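Side-chain contacts in cytokinin riboside 5'-monophosphate phosphoribohydrolase (Corynebacterium glutamicum, PDB 5WQ3), which belongs to the SLOG clan of alpha/beta proteins and folds round a parallel, Rossmann-like sheet, six chains making up the assembly: residues K156-F159 with L160-Q164; E178-E181 with V182-M185; G206-D209 with W210-R214; D222-D225 with V226-L230. All blocks are in the same frame, centred on the assembly; numbering follows the deposited sequence. Where two conformers were deposited one is given.

Contact 1. Residues K156-F159 with L160-Q164; sequences KTMF and LKYSQ. With EDO (1,2-ethanediol), chain L.
The amides of K161 and Y162 reach back one turn to the carbonyls of T157 and M158 in ordinary alpha-helical bonds, K161 N lying 2.9 Å from T157 O and Y162 N 3.1 Å from M158 O, near the C-terminal end of helix 152-162. At the next carbonyl the pattern changes, and a side chain takes over much of the work. S163 OG donates to F159 O across 2.6 Å, tilted 15° from the carbonyl plane, while S163 N adds a weak bond to the same oxygen. The hydroxyl can turn back on the helix because it sits between its own backbone N and carbonyl carbon (chi1 80°).

On another side of the helix, M158 and Y162 run side by side and point the same way. M158 SD comes to the edge of the phenol ring, 3.9 Å from Y162 CE2, in a Met-aromatic contact. One face of that ring carries K161 CG, 3.7 Å above its plane and toward the rim. The extended lysine chain then brings K161 NZ to 3.1 Å from Y162 OH, and F61 of helix 46-64 adds a cation-pi partner. A 1,2-ethanediol touches L160 CD1 through C1 and weakly bonds T157 OG1, whose stronger partner is F153 O. The last turn, its carbonyl held by a serine hydroxyl, leads by a short connection into strand 166-168, beside middle strand 70-74 of the Rossmann-like sheet.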
loop_
_atom_site.group_PDB
_atom_site.type_symbol
_atom_site.label_atom_id
_atom_site.label_comp_id
_atom_site.label_asym_id
_atom_site.label_seq_id
_atom_site.Cartn_x
_atom_site.Cartn_y
_atom_site.Cartn_z
ATOM N N LYS C 156 -13.254 -20.711 -56.945
ATOM C CA LYS C 156 -12.512 -20.753 -58.236
ATOM C C LYS C 156 -13.373 -21.325 -59.362
ATOM O O LYS C 156 -13.250 -20.905 -60.504
ATOM C CB LYS C 156 -11.208 -21.563 -58.124
ATOM C CG LYS C 156 -10.014 -20.922 -57.393
ATOM C CD LYS C 156 -8.968 -22.034 -57.101
ATOM C CE LYS C 156 -7.515 -21.586 -57.275
ATOM N NZ LYS C 156 -6.557 -22.743 -57.399
ATOM N N THR C 157 -14.251 -22.291 -59.072
ATOM C CA THR C 157 -15.157 -22.754 -60.046
ATOM C C THR C 157 -16.068 -21.617 -60.583
ATOM O O THR C 157 -16.363 -21.613 -61.778
ATOM C CB THR C 157 -16.053 -23.868 -59.432
ATOM O OG1 THR C 157 -15.186 -24.899 -58.951
ATOM C CG2 THR C 157 -16.915 -24.480 -60.425
ATOM N N MET C 158 -16.548 -20.714 -59.705
ATOM C CA MET C 158 -17.509 -19.702 -60.089
ATOM C C MET C 158 -16.863 -18.754 -61.089
ATOM O O MET C 158 -17.533 -18.321 -62.018
ATOM C CB MET C 158 -17.979 -18.909 -58.898
ATOM C CG MET C 158 -18.681 -19.653 -57.758
ATOM S SD MET C 158 -19.959 -20.699 -58.321
ATOM C CE MET C 158 -20.005 -21.917 -56.986
ATOM N N PHE C 159 -15.565 -18.470 -60.950
ATOM C CA PHE C 159 -14.889 -17.565 -61.930
ATOM C C PHE C 159 -14.882 -18.135 -63.341
ATOM O O PHE C 159 -15.126 -17.395 -64.310
ATOM C CB PHE C 159 -13.461 -17.243 -61.513
ATOM C CG PHE C 159 -13.334 -16.464 -60.221
ATOM C CD1 PHE C 159 -14.020 -15.314 -60.011
ATOM C CD2 PHE C 159 -12.485 -16.904 -59.222
ATOM C CE1 PHE C 159 -13.863 -14.587 -58.843
ATOM C CE2 PHE C 159 -12.309 -16.163 -58.035
ATOM C CZ PHE C 159 -13.018 -15.011 -57.839
ATOM N N LEU C 160 -14.660 -19.457 -63.469
ATOM C CA LEU C 160 -14.595 -20.107 -64.745
ATOM C C LEU C 160 -15.975 -20.324 -65.320
ATOM O O LEU C 160 -16.162 -20.253 -66.521
ATOM C CB LEU C 160 -13.877 -21.465 -64.663
ATOM C CG LEU C 160 -12.354 -21.377 -64.452
ATOM C CD1 LEU C 160 -11.776 -22.725 -63.995
ATOM C CD2 LEU C 160 -11.707 -20.872 -65.751
ATOM N N LYS C 161 -16.935 -20.636 -64.472
ATOM C CA LYS C 161 -18.279 -20.969 -64.971
ATOM C C LYS C 161 -19.088 -19.709 -65.393
ATOM O O LYS C 161 -19.887 -19.804 -66.311
ATOM C CB LYS C 161 -19.082 -21.748 -63.883
ATOM C CG LYS C 161 -20.358 -22.399 -64.425
ATOM C CD LYS C 161 -21.063 -23.220 -63.353
ATOM C CE LYS C 161 -22.323 -23.860 -63.913
ATOM N NZ LYS C 161 -23.148 -24.451 -62.831
ATOM N N TYR C 162 -18.927 -18.567 -64.723
ATOM C CA TYR C 162 -19.770 -17.399 -64.934
ATOM C C TYR C 162 -19.101 -16.165 -65.436
ATOM O O TYR C 162 -19.680 -15.129 -65.384
ATOM C CB TYR C 162 -20.508 -17.067 -63.642
ATOM C CG TYR C 162 -21.370 -18.222 -63.198
ATOM C CD1 TYR C 162 -22.515 -18.537 -63.884
ATOM C CD2 TYR C 162 -20.978 -19.050 -62.108
ATOM C CE1 TYR C 162 -23.306 -19.640 -63.517
ATOM C CE2 TYR C 162 -21.750 -20.144 -61.732
ATOM C CZ TYR C 162 -22.912 -20.420 -62.435
ATOM O OH TYR C 162 -23.695 -21.461 -62.052
ATOM N N SER C 163 -17.875 -16.281 -65.930
ATOM C CA SER C 163 -17.237 -15.252 -66.733
ATOM C C SER C 163 -16.645 -15.917 -67.996
ATOM O O SER C 163 -16.579 -17.119 -68.078
ATOM C CB SER C 163 -16.204 -14.513 -65.913
ATOM O OG SER C 163 -15.022 -15.256 -65.854
ATOM N N GLN C 164 -16.283 -15.146 -69.001
ATOM C CA GLN C 164 -15.788 -15.693 -70.286
ATOM C C GLN C 164 -14.419 -15.079 -70.679
ATOM O O GLN C 164 -13.978 -15.221 -71.791
ATOM C CB GLN C 164 -16.807 -15.394 -71.387
ATOM C CG GLN C 164 -18.201 -16.009 -71.117
ATOM C CD GLN C 164 -19.087 -15.213 -70.175
ATOM O OE1 GLN C 164 -19.261 -14.003 -70.317
ATOM N NE2 GLN C 164 -19.755 -15.926 -69.255
HETATM C C1 EDO L . -11.893 -24.520 -60.592
HETATM O O1 EDO L . -12.731 -25.493 -61.179
HETATM C C2 EDO L . -10.502 -25.092 -60.558
HETATM O O2 EDO L . -10.122 -25.242 -59.202
#

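Contact 2. Residues E178-E181 with V182-M185; sequences ELFE and VLCM
The phenyl ring of F180 meets L183 at a slant: the methyl L183 CD1 lies 3.9 Å from F180 CD1 and almost as near to F180 CE1, while L207 and I211 of helix 201-216 also pack on the ring. A second flat group, the carboxylate of E181, is carried out on an extended chain with CG anti to the backbone N (chi1 -171°). Its OE1 is taken by K156 in a salt bridge, and a bound 1,2-ethanediol lies close by.

L183 CD1 serves a second neighbour as well. L179 and L183 stand alongside one another, pointing the same way, and L183 CD1 is 4.0 Å from L179 CG. The two leucines form an apolar ridge one turn apart on helix 173-188, the crossover helix of the beta-alpha-beta unit between strands 166-168 and 196-199, and both rest on I196. Beneath the ridge, L183 N bonds L179 O at 3.0 Å, with an angle of 162° at the hydrogen, and L183 CG packs against that same carbonyl oxygen.

Round the helix, M185 N bonds E181 O at 3.0 Å. M185 CG lies 3.1 Å from E181 O, brought close by a first torsion of -64°; L160 of helix 152-162 touches both M185 and E181.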
loop_
_atom_site.group_PDB
_atom_site.type_symbol
_atom_site.label_atom_id
_atom_site.label_comp_id
_atom_site.label_asym_id
_atom_site.label_seq_id
_atom_site.Cartn_x
_atom_site.Cartn_y
_atom_site.Cartn_z
ATOM N N GLU C 178 -4.664 -18.343 -60.333
ATOM C CA GLU C 178 -5.819 -18.250 -61.327
ATOM C C GLU C 178 -5.322 -18.201 -62.719
ATOM O O GLU C 178 -5.878 -18.815 -63.606
ATOM C CB GLU C 178 -6.616 -16.974 -61.096
ATOM C CG GLU C 178 -7.405 -17.042 -59.838
ATOM C CD GLU C 178 -8.638 -17.921 -59.997
ATOM O OE1 GLU C 178 -8.925 -18.470 -61.095
ATOM O OE2 GLU C 178 -9.349 -18.019 -59.014
ATOM N N LEU C 179 -4.196 -17.523 -62.942
ATOM C CA LEU C 179 -3.670 -17.491 -64.295
ATOM C C LEU C 179 -3.328 -18.815 -64.848
ATOM O O LEU C 179 -3.698 -19.133 -65.989
ATOM C CB LEU C 179 -2.409 -16.567 -64.356
ATOM C CG LEU C 179 -1.770 -16.508 -65.728
ATOM C CD1 LEU C 179 -2.687 -15.985 -66.819
ATOM C CD2 LEU C 179 -0.474 -15.668 -65.701
ATOM N N PHE C 180 -2.564 -19.630 -64.084
ATOM C CA PHE C 180 -2.154 -20.916 -64.584
ATOM C C PHE C 180 -3.308 -21.918 -64.612
ATOM O O PHE C 180 -3.358 -22.730 -65.494
ATOM C CB PHE C 180 -0.919 -21.435 -63.928
ATOM C CG PHE C 180 0.308 -20.657 -64.327
ATOM C CD1 PHE C 180 0.770 -20.737 -65.602
ATOM C CD2 PHE C 180 0.946 -19.851 -63.439
ATOM C CE1 PHE C 180 1.849 -20.011 -66.040
ATOM C CE2 PHE C 180 2.082 -19.099 -63.848
ATOM C CZ PHE C 180 2.507 -19.203 -65.151
ATOM N N GLU C 181 -4.291 -21.724 -63.768
ATOM C CA GLU C 181 -5.508 -22.528 -63.901
ATOM C C GLU C 181 -6.274 -22.233 -65.175
ATOM O O GLU C 181 -6.649 -23.144 -65.877
ATOM C CB GLU C 181 -6.331 -22.218 -62.720
ATOM C CG GLU C 181 -7.538 -23.037 -62.460
ATOM C CD GLU C 181 -8.060 -22.587 -61.106
ATOM O OE1 GLU C 181 -7.215 -22.458 -60.156
ATOM O OE2 GLU C 181 -9.266 -22.273 -61.033
ATOM N N VAL C 182 -6.479 -20.961 -65.518
ATOM C CA VAL C 182 -7.218 -20.691 -66.746
ATOM C C VAL C 182 -6.397 -21.166 -67.946
ATOM O O VAL C 182 -6.924 -21.697 -68.900
ATOM C CB VAL C 182 -7.707 -19.240 -66.895
ATOM C CG1 VAL C 182 -6.577 -18.215 -66.745
ATOM C CG2 VAL C 182 -8.389 -19.054 -68.237
ATOM N N LEU C 183 -5.095 -20.942 -67.903
ATOM C CA LEU C 183 -4.244 -21.379 -68.983
ATOM C C LEU C 183 -4.374 -22.905 -69.207
ATOM O O LEU C 183 -4.484 -23.316 -70.344
ATOM C CB LEU C 183 -2.789 -20.999 -68.737
ATOM C CG LEU C 183 -2.464 -19.586 -69.164
ATOM C CD1 LEU C 183 -1.101 -19.215 -68.626
ATOM C CD2 LEU C 183 -2.492 -19.446 -70.682
ATOM N N CYS C 184 -4.386 -23.685 -68.136
ATOM C CA CYS C 184 -4.575 -25.140 -68.235
ATOM C C CYS C 184 -6.011 -25.550 -68.678
ATOM O O CYS C 184 -6.188 -26.583 -69.311
ATOM C CB CYS C 184 -4.183 -25.803 -66.903
ATOM S SG CYS C 184 -4.382 -27.599 -66.853
ATOM N N MET C 185 -7.014 -24.742 -68.348
ATOM C CA MET C 185 -8.379 -24.954 -68.780
ATOM C C MET C 185 -8.483 -24.617 -70.267
ATOM O O MET C 185 -9.163 -25.310 -71.010
ATOM C CB MET C 185 -9.354 -24.140 -67.968
ATOM C CG MET C 185 -9.416 -24.501 -66.496
ATOM S SD MET C 185 -10.268 -26.058 -66.229
ATOM C CE MET C 185 -8.978 -27.163 -65.673
#

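Contact 3. Residues G206-D209 with W210-R214; sequences GLVD and WIRHR
L207 and I211 meet at an angle rather than in parallel, the methyl I211 CD1 touching L207 CG at 4.0 Å. I211 CG1 packs close to L207 O, at 3.3 Å, because its first torsion (-70°) sets CG1 beside the backbone N. L207 meets a second neighbour through a methyl branch: L207 CD1 approaches the indole of W210 obliquely, a loose 4.4 Å from W210 CE3.

V208 and R212 are arranged differently, side by side and pointing the same way. The arginine, extended from CG to NE, runs along the valine, with R212 NE 4.0 Å from V208 CG1. Its root is packed more tightly, R212 CG being 3.1 Å from V208 O, the oxygen that also accepts the amide of R212. One residue on, H213 N bonds D209 O at 2.8 Å, and the imidazole stands beside that carbonyl.

Helix 201-216 thus separates its chemistry by side: L207 and I211 turn to F180 on helix 173-188, whereas R212 packs its aliphatic stem on V208 and extends its guanidinium to D227, so that its charge is paired on helix 223-227 while its stem keeps an apolar neighbour.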
loop_
_atom_site.group_PDB
_atom_site.type_symbol
_atom_site.label_atom_id
_atom_site.label_comp_id
_atom_site.label_asym_id
_atom_site.label_seq_id
_atom_site.Cartn_x
_atom_site.Cartn_y
_atom_site.Cartn_z
ATOM N N GLY C 206 9.254 -10.937 -67.536
ATOM C CA GLY C 206 10.130 -12.027 -67.150
ATOM C C GLY C 206 9.412 -13.347 -66.983
ATOM O O GLY C 206 9.973 -14.418 -67.259
ATOM N N LEU C 207 8.137 -13.301 -66.586
ATOM C CA LEU C 207 7.410 -14.563 -66.560
ATOM C C LEU C 207 7.171 -15.075 -67.974
ATOM O O LEU C 207 7.348 -16.231 -68.297
ATOM C CB LEU C 207 6.055 -14.311 -65.816
ATOM C CG LEU C 207 5.218 -15.601 -65.722
ATOM C CD1 LEU C 207 5.911 -16.687 -64.927
ATOM C CD2 LEU C 207 3.786 -15.327 -65.211
ATOM N N VAL C 208 6.682 -14.195 -68.834
ATOM C CA VAL C 208 6.370 -14.608 -70.214
ATOM C C VAL C 208 7.655 -15.072 -70.958
ATOM O O VAL C 208 7.614 -16.037 -71.696
ATOM C CB VAL C 208 5.589 -13.479 -70.954
ATOM C CG1 VAL C 208 5.289 -13.912 -72.384
ATOM C CG2 VAL C 208 4.298 -13.192 -70.220
ATOM N N ASP C 209 8.786 -14.398 -70.735
ATOM C CA ASP C 209 10.075 -14.844 -71.359
ATOM C C ASP C 209 10.476 -16.264 -70.895
ATOM O O ASP C 209 10.902 -17.122 -71.685
ATOM C CB ASP C 209 11.202 -13.856 -71.055
ATOM C CG ASP C 209 10.891 -12.419 -71.510
ATOM O OD1 ASP C 209 10.085 -12.216 -72.436
ATOM O OD2 ASP C 209 11.456 -11.463 -70.942
ATOM N N TRP C 210 10.327 -16.534 -69.609
ATOM C CA TRP C 210 10.647 -17.857 -69.105
ATOM C C TRP C 210 9.715 -18.880 -69.721
ATOM O O TRP C 210 10.140 -19.942 -70.157
ATOM C CB TRP C 210 10.557 -17.882 -67.568
ATOM C CG TRP C 210 10.842 -19.223 -66.940
ATOM C CD1 TRP C 210 12.050 -19.860 -66.836
ATOM C CD2 TRP C 210 9.877 -20.111 -66.375
ATOM N NE1 TRP C 210 11.896 -21.076 -66.226
ATOM C CE2 TRP C 210 10.560 -21.243 -65.930
ATOM C CE3 TRP C 210 8.519 -20.029 -66.188
ATOM C CZ2 TRP C 210 9.931 -22.301 -65.340
ATOM C CZ3 TRP C 210 7.881 -21.086 -65.587
ATOM C CH2 TRP C 210 8.602 -22.203 -65.155
ATOM N N ILE C 211 8.434 -18.582 -69.751
ATOM C CA ILE C 211 7.492 -19.529 -70.342
ATOM C C ILE C 211 7.891 -19.870 -71.809
ATOM O O ILE C 211 7.902 -21.054 -72.198
ATOM C CB ILE C 211 6.054 -18.986 -70.282
ATOM C CG1 ILE C 211 5.541 -18.984 -68.818
ATOM C CG2 ILE C 211 5.121 -19.845 -71.144
ATOM C CD1 ILE C 211 4.280 -18.162 -68.620
ATOM N N ARG C 212 8.228 -18.860 -72.613
ATOM C CA ARG C 212 8.683 -19.145 -74.013
ATOM C C ARG C 212 10.043 -19.853 -74.082
ATOM O O ARG C 212 10.196 -20.874 -74.745
ATOM C CB ARG C 212 8.748 -17.897 -74.873
ATOM C CG ARG C 212 7.596 -16.950 -74.696
ATOM C CD ARG C 212 7.675 -15.798 -75.671
ATOM N NE ARG C 212 6.329 -15.319 -75.986
ATOM C CZ ARG C 212 5.546 -15.832 -76.940
ATOM N NH1 ARG C 212 4.330 -15.322 -77.144
ATOM N NH2 ARG C 212 5.957 -16.859 -77.693
ATOM N N HIS C 213 11.021 -19.357 -73.355
ATOM C CA HIS C 213 12.380 -19.838 -73.559
ATOM C C HIS C 213 12.569 -21.181 -72.852
ATOM O O HIS C 213 13.462 -21.951 -73.161
ATOM C CB HIS C 213 13.416 -18.776 -73.155
ATOM C CG HIS C 213 13.448 -17.590 -74.081
ATOM N ND1 HIS C 213 13.329 -16.282 -73.641
ATOM C CD2 HIS C 213 13.550 -17.520 -75.434
ATOM C CE1 HIS C 213 13.372 -15.461 -74.680
ATOM N NE2 HIS C 213 13.502 -16.186 -75.781
ATOM N N ARG C 214 11.695 -21.498 -71.935
ATOM C CA ARG C 214 11.891 -22.684 -71.210
ATOM C C ARG C 214 10.749 -23.648 -71.369
ATOM O O ARG C 214 10.985 -24.812 -71.706
ATOM C CB ARG C 214 12.134 -22.311 -69.758
ATOM C CG ARG C 214 12.517 -23.440 -68.860
ATOM C CD ARG C 214 13.710 -24.226 -69.374
ATOM N NE ARG C 214 14.949 -23.466 -69.208
ATOM C CZ ARG C 214 16.156 -24.033 -69.078
ATOM N NH1 ARG C 214 16.297 -25.371 -69.087
ATOM N NH2 ARG C 214 17.224 -23.265 -68.924
#

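Contact 4. Residues D222-D225 with V226-L230; sequences DEKD and VDRML
D227 folds back over the carbonyl of E223, and its side chain runs along that residue before OD1 turns to another helix. D227 CB lies 3.5 Å from E223 O; D227 CG comes still a little nearer to E223 O, at 3.4 Å. Beyond CG the branches divide. D227 OD1 passes alongside E223 CG and ends in a salt bridge with R212 of helix 201-216. D227 OD2 also packs on E223 CG, and stands 4.1 Å from E223 OE1, with the two carboxylate planes turned 50° apart. Two acids this close would be expected to repel; R212, which also makes a long, weak ion pair with E223, probably offsets part of the repulsion.

E223 O is shared by two amides. D227 N bonds it at 2.9 Å in the carbonyl plane, while V226 N reaches it at 3.3 Å from 63° out of that plane. This is helix 223-227, a short segment of little more than one turn that follows helix 201-216 and leads into strand 230-232, the outermost strand on its side of the chain's parallel sheet. At its start, D225 OD2 turns back to accept D222 N at 2.9 Å, from above the carboxylate plane, and takes Q187 as a further partner.

R228 lies along another carbonyl. Its CG sits between backbone N and carbonyl carbon (chi1 73°), which lays CB, CG and CD all against K224 O, the oxygen that also receives R228 N. The guanidinium leads on toward D225, yet R228 NH1 stops 4.5 Å from D225 OD1, beyond a salt bridge.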
loop_
_atom_site.group_PDB
_atom_site.type_symbol
_atom_site.label_atom_id
_atom_site.label_comp_id
_atom_site.label_asym_id
_atom_site.label_seq_id
_atom_site.Cartn_x
_atom_site.Cartn_y
_atom_site.Cartn_z
ATOM N N ASP C 222 2.751 -26.091 -75.918
ATOM C CA ASP C 222 2.945 -25.663 -77.297
ATOM C C ASP C 222 2.875 -24.187 -77.356
ATOM O O ASP C 222 2.326 -23.506 -76.486
ATOM C CB ASP C 222 1.947 -26.302 -78.218
ATOM C CG ASP C 222 2.030 -27.799 -78.151
ATOM O OD1 ASP C 222 3.162 -28.320 -78.049
ATOM O OD2 ASP C 222 0.984 -28.454 -78.150
ATOM N N GLU C 223 3.500 -23.677 -78.383
ATOM C CA GLU C 223 3.703 -22.278 -78.471
ATOM C C GLU C 223 2.420 -21.465 -78.537
ATOM O O GLU C 223 2.391 -20.339 -78.051
ATOM C CB GLU C 223 4.569 -21.942 -79.653
ATOM C CG GLU C 223 5.229 -20.611 -79.442
ATOM C CD GLU C 223 6.142 -20.261 -80.582
ATOM O OE1 GLU C 223 6.760 -19.178 -80.492
ATOM O OE2 GLU C 223 6.216 -21.055 -81.560
ATOM N N LYS C 224 1.377 -22.008 -79.112
ATOM C CA LYS C 224 0.129 -21.284 -79.151
ATOM C C LYS C 224 -0.492 -21.136 -77.716
ATOM O O LYS C 224 -1.198 -20.173 -77.428
ATOM C CB LYS C 224 -0.836 -22.003 -80.084
ATOM C CG LYS C 224 -1.172 -23.395 -79.620
ATOM C CD LYS C 224 -2.358 -23.995 -80.352
ATOM C CE LYS C 224 -1.880 -24.773 -81.565
ATOM N NZ LYS C 224 -3.010 -24.909 -82.514
ATOM N N ASP C 225 -0.226 -22.097 -76.826
ATOM C CA ASP C 225 -0.707 -22.009 -75.416
ATOM C C ASP C 225 -0.223 -20.725 -74.671
ATOM O O ASP C 225 -0.873 -20.298 -73.704
ATOM C CB ASP C 225 -0.286 -23.217 -74.597
ATOM C CG ASP C 225 -0.641 -24.529 -75.251
ATOM O OD1 ASP C 225 -1.635 -24.528 -75.985
ATOM O OD2 ASP C 225 0.069 -25.550 -75.019
ATOM N N VAL C 226 0.902 -20.160 -75.119
ATOM C CA VAL C 226 1.405 -18.920 -74.609
ATOM C C VAL C 226 1.148 -17.723 -75.542
ATOM O O VAL C 226 0.829 -16.641 -75.084
ATOM C CB VAL C 226 2.909 -19.056 -74.213
ATOM C CG1 VAL C 226 3.825 -19.315 -75.412
ATOM C CG2 VAL C 226 3.386 -17.834 -73.444
ATOM N N ASP C 227 1.276 -17.905 -76.851
ATOM C CA ASP C 227 1.008 -16.816 -77.823
ATOM C C ASP C 227 -0.390 -16.264 -77.775
ATOM O O ASP C 227 -0.588 -15.151 -78.179
ATOM C CB ASP C 227 1.219 -17.301 -79.269
ATOM C CG ASP C 227 2.676 -17.325 -79.671
ATOM O OD1 ASP C 227 3.533 -16.998 -78.825
ATOM O OD2 ASP C 227 2.960 -17.677 -80.831
ATOM N N ARG C 228 -1.350 -17.043 -77.284
ATOM C CA ARG C 228 -2.754 -16.623 -77.244
ATOM C C ARG C 228 -3.125 -15.618 -76.153
ATOM O O ARG C 228 -4.211 -15.020 -76.221
ATOM C CB ARG C 228 -3.634 -17.844 -77.061
ATOM C CG ARG C 228 -3.597 -18.456 -75.658
ATOM C CD ARG C 228 -4.159 -19.882 -75.651
ATOM N NE ARG C 228 -5.377 -19.893 -76.457
ATOM C CZ ARG C 228 -5.782 -20.858 -77.286
ATOM N NH1 ARG C 228 -5.093 -21.970 -77.458
ATOM N NH2 ARG C 228 -6.912 -20.697 -77.967
ATOM N N MET C 229 -2.249 -15.415 -75.154
ATOM C CA MET C 229 -2.472 -14.350 -74.191
ATOM C C MET C 229 -2.040 -13.026 -74.790
ATOM O O MET C 229 -0.998 -12.923 -75.377
ATOM C CB MET C 229 -1.591 -14.485 -72.963
ATOM C CG MET C 229 -1.823 -15.686 -72.130
ATOM S SD MET C 229 -1.001 -15.461 -70.541
ATOM C CE MET C 229 0.546 -16.266 -70.949
ATOM N N LEU C 230 -2.736 -11.975 -74.483
ATOM C CA LEU C 230 -2.244 -10.660 -74.799
ATOM C C LEU C 230 -1.576 -10.112 -73.571
ATOM O O LEU C 230 -2.110 -10.227 -72.473
ATOM C CB LEU C 230 -3.396 -9.759 -75.166
ATOM C CG LEU C 230 -3.084 -8.298 -75.299
ATOM C CD1 LEU C 230 -2.046 -8.016 -76.390
ATOM C CD2 LEU C 230 -4.382 -7.571 -75.541
#

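How the contacts relate
From the N terminus the four contacts come strictly in series: each closes only a local turn or two, and none nests in or crosses another. Contact 1 ends helix 152-162 before strand 166-168; contact 2 lies on the next helix, 173-188, and the two are joined by packing of L160 CD1 on M185 CG and of F159 on E178. Contact 3 follows strand 196-199 and packs on contact 2, joining helix 201-216 to helix 173-188. Contact 4, preceding strand 230-232, touches contact 3 through I211 and V226, and contact 2 through L183 and M229. Contact 1 stays apart from contacts 3 and 4, so helix 173-188 bridges the two groups.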